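Local coordinates for regulatory protein RecX (Lactobacillus reuteri, PDB 3D5L) that modulates the activity of the recombinase RecA, a protein of homologous recombination and DNA repair, at residues P29-V34 with T56-A61; K62-M67 with E96-K101; D109-A114 with E143-D148. All blocks are in the same frame, centred on the assembly; numbering follows the deposited sequence.

Interaction 1 of 3, residues P29-V34 with T56-A61; sequences PVAESV and TADQQA
Asp-58, on the helix, reaches out to Ala-31, where the strand of 29-34 ends. Its CB starts against a methyl group, with Val-34 CG2 4.1 Å away. CG stands anti to the backbone N (chi1 -175°) and lies 4.0 Å from Ala-31 N. At the tip, OD1 accepts from the backbone N of Ala-31 at 2.9 Å. The N-H comes in 35° above the carboxylate plane and the bond is bent, at 141°. The same oxygen takes a salt bridge from Arg-17, so it holds both the Ala-31 backbone and the Arg-17 side chain, from two adjacent strands. OD2 lies 3.8 Å from Pro-29 O and has a long, weak ion pair with Lys-62.

Below the polar tip the contact is made by small apolar groups. Val-34 CG2, anti to its own carbonyl carbon, presses on the helix backbone, 3.5 Å from Asp-58 CA. It also lies 3.8 Å from Ala-61 CB, and that methyl meets Ala-31 CB at the same distance. Val-30 CA and Asp-58 CA are 5.9 Å apart. Ala-31 is the N-cap of helix 32-37, and this strand-to-helix turn joins the N-terminal antiparallel sheet to the long helix 48-71.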
loop_
_atom_site.group_PDB
_atom_site.type_symbol
_atom_site.label_atom_id
_atom_site.label_comp_id
_atom_site.label_asym_id
_atom_site.label_seq_id
_atom_site.Cartn_x
_atom_site.Cartn_y
_atom_site.Cartn_z
ATOM N N PRO A 29 10.923 -27.921 7.424
ATOM C CA PRO A 29 11.660 -26.862 6.743
ATOM C C PRO A 29 11.514 -25.556 7.513
ATOM O O PRO A 29 10.543 -25.357 8.249
ATOM C CB PRO A 29 10.955 -26.800 5.416
ATOM C CG PRO A 29 9.516 -26.842 5.878
ATOM C CD PRO A 29 9.514 -27.902 6.995
ATOM N N VAL A 30 12.479 -24.666 7.346
ATOM C CA VAL A 30 12.424 -23.388 8.022
ATOM C C VAL A 30 12.974 -22.320 7.105
ATOM O O VAL A 30 13.943 -22.556 6.394
ATOM C CB VAL A 30 13.248 -23.400 9.333
ATOM C CG1 VAL A 30 12.514 -24.190 10.402
ATOM C CG2 VAL A 30 14.615 -24.025 9.087
ATOM N N ALA A 31 12.327 -21.161 7.097
ATOM C CA ALA A 31 12.793 -20.041 6.301
ATOM C C ALA A 31 14.114 -19.670 6.968
ATOM O O ALA A 31 14.363 -20.055 8.114
ATOM C CB ALA A 31 11.795 -18.859 6.389
ATOM N N GLU A 32 14.957 -18.927 6.269
ATOM C CA GLU A 32 16.226 -18.533 6.848
ATOM C C GLU A 32 16.033 -17.745 8.151
ATOM O O GLU A 32 16.680 -18.044 9.148
ATOM C CB GLU A 32 17.022 -17.694 5.849
ATOM C CG GLU A 32 18.489 -17.578 6.197
ATOM C CD GLU A 32 19.246 -16.703 5.221
ATOM O OE1 GLU A 32 19.064 -16.888 3.996
ATOM O OE2 GLU A 32 20.028 -15.840 5.679
ATOM N N SER A 33 15.141 -16.748 8.144
ATOM C CA SER A 33 14.890 -15.916 9.329
ATOM C C SER A 33 14.464 -16.711 10.560
ATOM O O SER A 33 14.716 -16.295 11.691
ATOM C CB SER A 33 13.825 -14.839 9.034
ATOM O OG SER A 33 12.496 -15.349 9.121
ATOM N N VAL A 34 13.801 -17.843 10.342
ATOM C CA VAL A 34 13.360 -18.686 11.452
ATOM C C VAL A 34 14.541 -19.514 11.948
ATOM O O VAL A 34 14.679 -19.785 13.145
ATOM C CB VAL A 34 12.240 -19.641 11.018
ATOM C CG1 VAL A 34 11.892 -20.590 12.152
ATOM C CG2 VAL A 34 11.022 -18.836 10.596
ATOM N N THR A 56 5.024 -21.912 13.866
ATOM C CA THR A 56 4.252 -20.668 13.839
ATOM C C THR A 56 5.087 -19.524 13.265
ATOM O O THR A 56 4.587 -18.703 12.492
ATOM C CB THR A 56 3.780 -20.245 15.256
ATOM O OG1 THR A 56 3.099 -21.338 15.891
ATOM C CG2 THR A 56 2.830 -19.057 15.160
ATOM N N ALA A 57 6.353 -19.465 13.659
ATOM C CA ALA A 57 7.245 -18.422 13.170
ATOM C C ALA A 57 7.454 -18.591 11.667
ATOM O O ALA A 57 7.448 -17.610 10.929
ATOM C CB ALA A 57 8.579 -18.484 13.898
ATOM N N ASP A 58 7.627 -19.833 11.215
ATOM C CA ASP A 58 7.821 -20.107 9.788
ATOM C C ASP A 58 6.549 -19.766 9.004
ATOM O O ASP A 58 6.626 -19.379 7.840
ATOM C CB ASP A 58 8.187 -21.581 9.557
ATOM C CG ASP A 58 8.514 -21.884 8.092
ATOM O OD1 ASP A 58 9.445 -21.251 7.539
ATOM O OD2 ASP A 58 7.840 -22.751 7.484
ATOM N N GLN A 59 5.382 -19.893 9.640
ATOM C CA GLN A 59 4.135 -19.561 8.956
ATOM C C GLN A 59 4.114 -18.058 8.734
ATOM O O GLN A 59 3.598 -17.579 7.726
ATOM C CB GLN A 59 2.912 -19.935 9.797
ATOM C CG GLN A 59 2.834 -21.394 10.248
ATOM C CD GLN A 59 1.706 -21.627 11.256
ATOM O OE1 GLN A 59 1.648 -22.673 11.913
ATOM N NE2 GLN A 59 0.805 -20.649 11.382
ATOM N N GLN A 60 4.666 -17.312 9.686
ATOM C CA GLN A 60 4.692 -15.858 9.576
ATOM C C GLN A 60 5.743 -15.443 8.558
ATOM O O GLN A 60 5.481 -14.591 7.718
ATOM C CB GLN A 60 4.992 -15.208 10.932
ATOM C CG GLN A 60 4.843 -13.682 10.913
ATOM C CD GLN A 60 5.069 -13.040 12.272
ATOM O OE1 GLN A 60 4.447 -13.420 13.268
ATOM N NE2 GLN A 60 5.960 -12.058 12.319
ATOM N N ALA A 61 6.916 -16.067 8.625
ATOM C CA ALA A 61 8.006 -15.763 7.700
ATOM C C ALA A 61 7.561 -15.990 6.258
ATOM O O ALA A 61 7.965 -15.260 5.356
ATOM C CB ALA A 61 9.235 -16.621 8.021
#

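Interaction 2 of 3, residues K62-M67 with E96-K101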
loop_
_atom_site.group_PDB
_atom_site.type_symbol
_atom_site.label_atom_id
_atom_site.label_comp_id
_atom_site.label_asym_id
_atom_site.label_seq_id
_atom_site.Cartn_x
_atom_site.Cartn_y
_atom_site.Cartn_z
ATOM N N LYS A 62 6.720 -17.001 6.048
ATOM C CA LYS A 62 6.207 -17.306 4.714
ATOM C C LYS A 62 5.264 -16.214 4.197
ATOM O O LYS A 62 5.274 -15.894 3.009
ATOM C CB LYS A 62 5.461 -18.638 4.727
ATOM C CG LYS A 62 6.317 -19.811 5.150
ATOM C CD LYS A 62 6.958 -20.496 3.973
ATOM C CE LYS A 62 6.041 -21.573 3.452
ATOM N NZ LYS A 62 5.684 -22.470 4.578
ATOM N N ALA A 63 4.451 -15.641 5.081
ATOM C CA ALA A 63 3.513 -14.598 4.655
ATOM C C ALA A 63 4.327 -13.352 4.332
ATOM O O ALA A 63 4.015 -12.592 3.416
ATOM C CB ALA A 63 2.495 -14.308 5.763
ATOM N N TYR A 64 5.393 -13.164 5.089
ATOM C CA TYR A 64 6.263 -12.035 4.874
ATOM C C TYR A 64 6.875 -12.140 3.479
ATOM O O TYR A 64 6.884 -11.163 2.730
ATOM C CB TYR A 64 7.365 -12.019 5.932
ATOM C CG TYR A 64 8.302 -10.850 5.774
ATOM C CD1 TYR A 64 7.881 -9.550 6.083
ATOM C CD2 TYR A 64 9.596 -11.033 5.294
ATOM C CE1 TYR A 64 8.733 -8.455 5.916
ATOM C CE2 TYR A 64 10.454 -9.946 5.121
ATOM C CZ TYR A 64 10.014 -8.663 5.440
ATOM O OH TYR A 64 10.875 -7.601 5.315
ATOM N N SER A 65 7.385 -13.326 3.139
ATOM C CA SER A 65 7.997 -13.572 1.826
ATOM C C SER A 65 7.023 -13.246 0.712
ATOM O O SER A 65 7.387 -12.611 -0.276
ATOM C CB SER A 65 8.409 -15.040 1.682
ATOM O OG SER A 65 9.354 -15.397 2.663
ATOM N N ARG A 66 5.783 -13.702 0.859
ATOM C CA ARG A 66 4.773 -13.432 -0.157
ATOM C C ARG A 66 4.467 -11.929 -0.286
ATOM O O ARG A 66 4.146 -11.461 -1.377
ATOM C CB ARG A 66 3.505 -14.214 0.151
ATOM C CG ARG A 66 3.721 -15.715 0.125
ATOM C CD ARG A 66 2.413 -16.442 -0.093
ATOM N NE ARG A 66 1.686 -15.871 -1.226
ATOM C CZ ARG A 66 0.519 -16.326 -1.671
ATOM N NH1 ARG A 66 -0.053 -17.368 -1.079
ATOM N NH2 ARG A 66 -0.086 -15.721 -2.683
ATOM N N MET A 67 4.550 -11.168 0.809
ATOM C CA MET A 67 4.315 -9.733 0.693
ATOM C C MET A 67 5.516 -9.151 -0.074
ATOM O O MET A 67 5.375 -8.147 -0.769
ATOM C CB MET A 67 4.177 -9.054 2.069
ATOM C CG MET A 67 2.873 -9.372 2.826
ATOM S SD MET A 67 1.356 -9.156 1.801
ATOM C CE MET A 67 1.268 -10.756 0.913
ATOM N N GLU A 96 -0.071 -7.005 12.161
ATOM C CA GLU A 96 0.686 -5.904 12.740
ATOM C C GLU A 96 2.203 -6.147 12.755
ATOM O O GLU A 96 2.964 -5.233 12.456
ATOM C CB GLU A 96 0.165 -5.605 14.159
ATOM C CG GLU A 96 0.525 -4.215 14.690
ATOM C CD GLU A 96 0.094 -3.077 13.755
ATOM O OE1 GLU A 96 -1.109 -3.005 13.392
ATOM O OE2 GLU A 96 0.966 -2.252 13.386
ATOM N N PRO A 97 2.660 -7.367 13.121
ATOM C CA PRO A 97 4.105 -7.641 13.140
ATOM C C PRO A 97 4.725 -7.519 11.743
ATOM O O PRO A 97 5.798 -6.946 11.582
ATOM C CB PRO A 97 4.188 -9.072 13.686
ATOM C CG PRO A 97 3.000 -9.149 14.587
ATOM C CD PRO A 97 1.923 -8.473 13.756
ATOM N N ILE A 98 4.045 -8.060 10.735
ATOM C CA ILE A 98 4.527 -7.995 9.355
ATOM C C ILE A 98 4.515 -6.553 8.846
ATOM O O ILE A 98 5.457 -6.125 8.190
ATOM C CB ILE A 98 3.671 -8.924 8.429
ATOM C CG1 ILE A 98 4.065 -10.383 8.680
ATOM C CG2 ILE A 98 3.844 -8.556 6.948
ATOM C CD1 ILE A 98 3.276 -11.389 7.883
ATOM N N LEU A 99 3.459 -5.799 9.155
ATOM C CA LEU A 99 3.388 -4.400 8.728
ATOM C C LEU A 99 4.557 -3.659 9.345
ATOM O O LEU A 99 5.192 -2.828 8.691
ATOM C CB LEU A 99 2.098 -3.718 9.190
ATOM C CG LEU A 99 0.764 -4.073 8.532
ATOM C CD1 LEU A 99 -0.329 -3.172 9.108
ATOM C CD2 LEU A 99 0.857 -3.893 7.022
ATOM N N LYS A 100 4.820 -3.965 10.614
ATOM C CA LYS A 100 5.913 -3.356 11.356
ATOM C C LYS A 100 7.246 -3.757 10.744
ATOM O O LYS A 100 8.122 -2.913 10.548
ATOM C CB LYS A 100 5.881 -3.804 12.816
ATOM C CG LYS A 100 6.945 -3.150 13.676
ATOM C CD LYS A 100 6.930 -3.712 15.089
ATOM C CE LYS A 100 8.006 -3.066 15.961
ATOM N NZ LYS A 100 8.002 -3.643 17.335
ATOM N N LYS A 101 7.404 -5.045 10.451
ATOM C CA LYS A 101 8.644 -5.518 9.861
ATOM C C LYS A 101 8.879 -4.924 8.479
ATOM O O LYS A 101 9.999 -4.537 8.148
ATOM C CB LYS A 101 8.671 -7.049 9.776
ATOM C CG LYS A 101 9.918 -7.561 9.053
ATOM C CD LYS A 101 10.185 -9.056 9.257
ATOM C CE LYS A 101 11.539 -9.422 8.629
ATOM N NZ LYS A 101 11.923 -10.858 8.799
#
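Helices 48-71 and 92-104 pack together here inside the first three-helix domain of RecX, a unit related to helix-turn-helix folds, with Tyr-64 and Ile-98 at the point of nearest backbone approach. The two short segments cross at -48° with their axes 10.5 Å apart. Ile-98 points toward the helix of 62-67 and divides its work between two branches. CD1 lies 3.7 Å from Ala-63 CB, and CG2 sits at the edge of the Tyr-64 ring, 4.2 Å from CD1 of that tyrosine. CG2 also touches Met-67 CG, while the end of the methionine turns away from Ile-98; its side chain also touches Leu-85 of helix 78-87, which lies between these two helices in the chain.

Nearer the surface, Lys-101 covers one face of the Tyr-64 ring. Its chain is extended from CG onward and crosses the tyrosine side chain at about a right angle, so that a run of methylenes spans the ring. The ammonium makes a cation-pi contact, with NZ 4.4 Å from the ring centroid. One atom back along the chain, CE gives a CH-pi contact at 3.9 Å from the same centroid. An alanine in place of Tyr-64 would probably leave the Lys-101 chain without its aromatic platform, free to turn, and open a gap beside Ile-98 CG2. Closest of all to the ring, Lys-101 CG approaches Tyr-64 CE1 to 3.5 Å.

Interaction 3 of 3, residues D109-A114 with E143-D148; sequences DDHAYA and ESDIDD
The imidazole ring of His-111 meets the helix of 143-148 through its edge, where Asp-145 OD1 and Asp-148 OD2 both lie near its plane. One face carries a water, 3.3 Å above the plane and over the ring centre. The two carboxylates are turned differently against the ring, that of Asp-145 almost perpendicular at 89° and that of Asp-148 at 62°. CG of His-111 is anti to the backbone N, and the turn about the next bond (chi2 -80°) sets the CD2-NE2 edge of the ring toward the two aspartates.

At the edge, NE2 donates to Asp-148 OD2 at 3.0 Å. The acceptor is in the ring plane, and the proton reaches OD2 on its anti side. Asp-145 OD1 comes up beside this bond without forming one of its own, 3.0 Å from the ring carbon His-111 CD2. The water over the ring also ties the backbones together, donating to the carbonyl oxygens of His-111 and Asp-145. Deeper in, Ala-114 CB rests 4.0 Å from Asp-145 O, and Leu-136 of helix 129-138 touches the alanine too.

Asp-109, the N-cap of helix 110-124, makes a weak capping bond to His-111 N, while Asp-110 OD1 accepts from the backbone N of Glu-78. This packing joins the first and third helices of the second three-helix domain. With two carboxylates at its edge, the imidazole would probably be easier to protonate, and a positive charge on it would offset some of the negative charge at this exposed seam.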
loop_
_atom_site.group_PDB
_atom_site.type_symbol
_atom_site.label_atom_id
_atom_site.label_comp_id
_atom_site.label_asym_id
_atom_site.label_seq_id
_atom_site.Cartn_x
_atom_site.Cartn_y
_atom_site.Cartn_z
ATOM N N ASP A 109 5.515 2.814 2.373
ATOM C CA ASP A 109 5.637 4.217 2.759
ATOM C C ASP A 109 4.437 4.995 2.228
ATOM O O ASP A 109 4.428 5.407 1.070
ATOM C CB ASP A 109 6.929 4.776 2.163
ATOM C CG ASP A 109 7.278 6.152 2.689
ATOM O OD1 ASP A 109 6.473 6.746 3.433
ATOM O OD2 ASP A 109 8.375 6.648 2.350
ATOM N N ASP A 110 3.437 5.206 3.081
ATOM C CA ASP A 110 2.216 5.913 2.693
ATOM C C ASP A 110 2.420 7.381 2.364
ATOM O O ASP A 110 1.652 7.969 1.601
ATOM C CB ASP A 110 1.157 5.779 3.790
ATOM C CG ASP A 110 0.417 4.454 3.732
ATOM O OD1 ASP A 110 0.860 3.574 2.965
ATOM O OD2 ASP A 110 -0.597 4.288 4.457
ATOM N N HIS A 111 3.452 7.987 2.922
ATOM C CA HIS A 111 3.685 9.387 2.637
ATOM C C HIS A 111 4.198 9.551 1.203
ATOM O O HIS A 111 3.804 10.478 0.494
ATOM C CB HIS A 111 4.664 9.953 3.664
ATOM C CG HIS A 111 4.864 11.430 3.555
ATOM N ND1 HIS A 111 5.693 11.999 2.612
ATOM C CD2 HIS A 111 4.326 12.459 4.253
ATOM C CE1 HIS A 111 5.657 13.314 2.731
ATOM N NE2 HIS A 111 4.834 13.619 3.720
ATOM N N ALA A 112 5.046 8.622 0.766
ATOM C CA ALA A 112 5.619 8.668 -0.578
ATOM C C ALA A 112 4.562 8.237 -1.580
ATOM O O ALA A 112 4.530 8.680 -2.725
ATOM C CB ALA A 112 6.826 7.745 -0.663
ATOM N N TYR A 113 3.683 7.358 -1.136
ATOM C CA TYR A 113 2.621 6.905 -1.993
ATOM C C TYR A 113 1.658 8.055 -2.313
ATOM O O TYR A 113 1.343 8.300 -3.476
ATOM C CB TYR A 113 1.854 5.768 -1.317
ATOM C CG TYR A 113 0.778 5.205 -2.204
ATOM C CD1 TYR A 113 0.997 4.044 -2.950
ATOM C CD2 TYR A 113 -0.446 5.865 -2.340
ATOM C CE1 TYR A 113 0.013 3.556 -3.817
ATOM C CE2 TYR A 113 -1.426 5.392 -3.202
ATOM C CZ TYR A 113 -1.196 4.242 -3.935
ATOM O OH TYR A 113 -2.171 3.792 -4.794
ATOM N N ALA A 114 1.194 8.760 -1.287
ATOM C CA ALA A 114 0.240 9.846 -1.496
ATOM C C ALA A 114 0.788 10.907 -2.447
ATOM O O ALA A 114 0.064 11.409 -3.320
ATOM C CB ALA A 114 -0.151 10.490 -0.156
ATOM N N GLU A 143 -4.476 12.617 7.646
ATOM C CA GLU A 143 -4.699 13.968 7.122
ATOM C C GLU A 143 -3.404 14.729 6.876
ATOM O O GLU A 143 -3.333 15.559 5.970
ATOM C CB GLU A 143 -5.582 14.782 8.084
ATOM C CG GLU A 143 -7.036 14.335 8.135
ATOM C CD GLU A 143 -7.722 14.425 6.770
ATOM O OE1 GLU A 143 -7.922 15.551 6.263
ATOM O OE2 GLU A 143 -8.054 13.363 6.202
ATOM N N SER A 144 -2.394 14.459 7.700
ATOM C CA SER A 144 -1.096 15.111 7.569
ATOM C C SER A 144 -0.408 14.700 6.267
ATOM O O SER A 144 0.122 15.547 5.559
ATOM C CB SER A 144 -0.211 14.750 8.750
ATOM O OG SER A 144 0.061 13.370 8.745
ATOM N N ASP A 145 -0.413 13.404 5.952
ATOM C CA ASP A 145 0.199 12.918 4.711
ATOM C C ASP A 145 -0.614 13.409 3.502
ATOM O O ASP A 145 -0.080 13.606 2.412
ATOM C CB ASP A 145 0.256 11.376 4.678
ATOM C CG ASP A 145 1.249 10.794 5.672
ATOM O OD1 ASP A 145 2.145 11.529 6.128
ATOM O OD2 ASP A 145 1.159 9.585 5.995
ATOM N N ILE A 146 -1.912 13.610 3.697
ATOM C CA ILE A 146 -2.748 14.083 2.594
ATOM C C ILE A 146 -2.511 15.548 2.298
ATOM O O ILE A 146 -2.436 15.954 1.135
ATOM C CB ILE A 146 -4.245 13.890 2.884
ATOM C CG1 ILE A 146 -4.581 12.396 2.843
ATOM C CG2 ILE A 146 -5.067 14.687 1.868
ATOM C CD1 ILE A 146 -5.833 12.021 3.593
ATOM N N ASP A 147 -2.407 16.345 3.355
ATOM C CA ASP A 147 -2.176 17.765 3.179
ATOM C C ASP A 147 -0.809 17.954 2.522
ATOM O O ASP A 147 -0.670 18.777 1.621
ATOM C CB ASP A 147 -2.237 18.501 4.524
ATOM C CG ASP A 147 -3.632 18.478 5.147
ATOM O OD1 ASP A 147 -4.624 18.414 4.384
ATOM O OD2 ASP A 147 -3.735 18.528 6.400
ATOM N N ASP A 148 0.190 17.184 2.954
ATOM C CA ASP A 148 1.528 17.284 2.358
ATOM C C ASP A 148 1.485 16.992 0.847
ATOM O O ASP A 148 2.080 17.706 0.044
ATOM C CB ASP A 148 2.518 16.311 3.030
ATOM C CG ASP A 148 2.819 16.675 4.480
ATOM O OD1 ASP A 148 2.469 17.800 4.903
ATOM O OD2 ASP A 148 3.417 15.843 5.204
HETATM O O HOH W 1 2.579 12.926 1.276
#

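How the interactions relate
Interactions 1 and 2 share helix 48-71 and lie 11 Å apart between centres. Gln-60 bridges them, touching Pro-97 through NE2 and Ile-98 CD1 through its carbonyl oxygen. This one helix therefore carries the N-terminal sheet at one stretch and the first three-helix domain at the next. Interaction 3 stands about 22 Å from interaction 2, centre to centre, in the following domain, and the two do not touch. Interactions 2 and 3 both pair helices from a three-helix domain, yet the first is largely buried and apolar, with a lysine at its margin, whereas the second is a polar surface contact. Interaction 1, partly buried, combines a gripped carboxylate with small methyl groups.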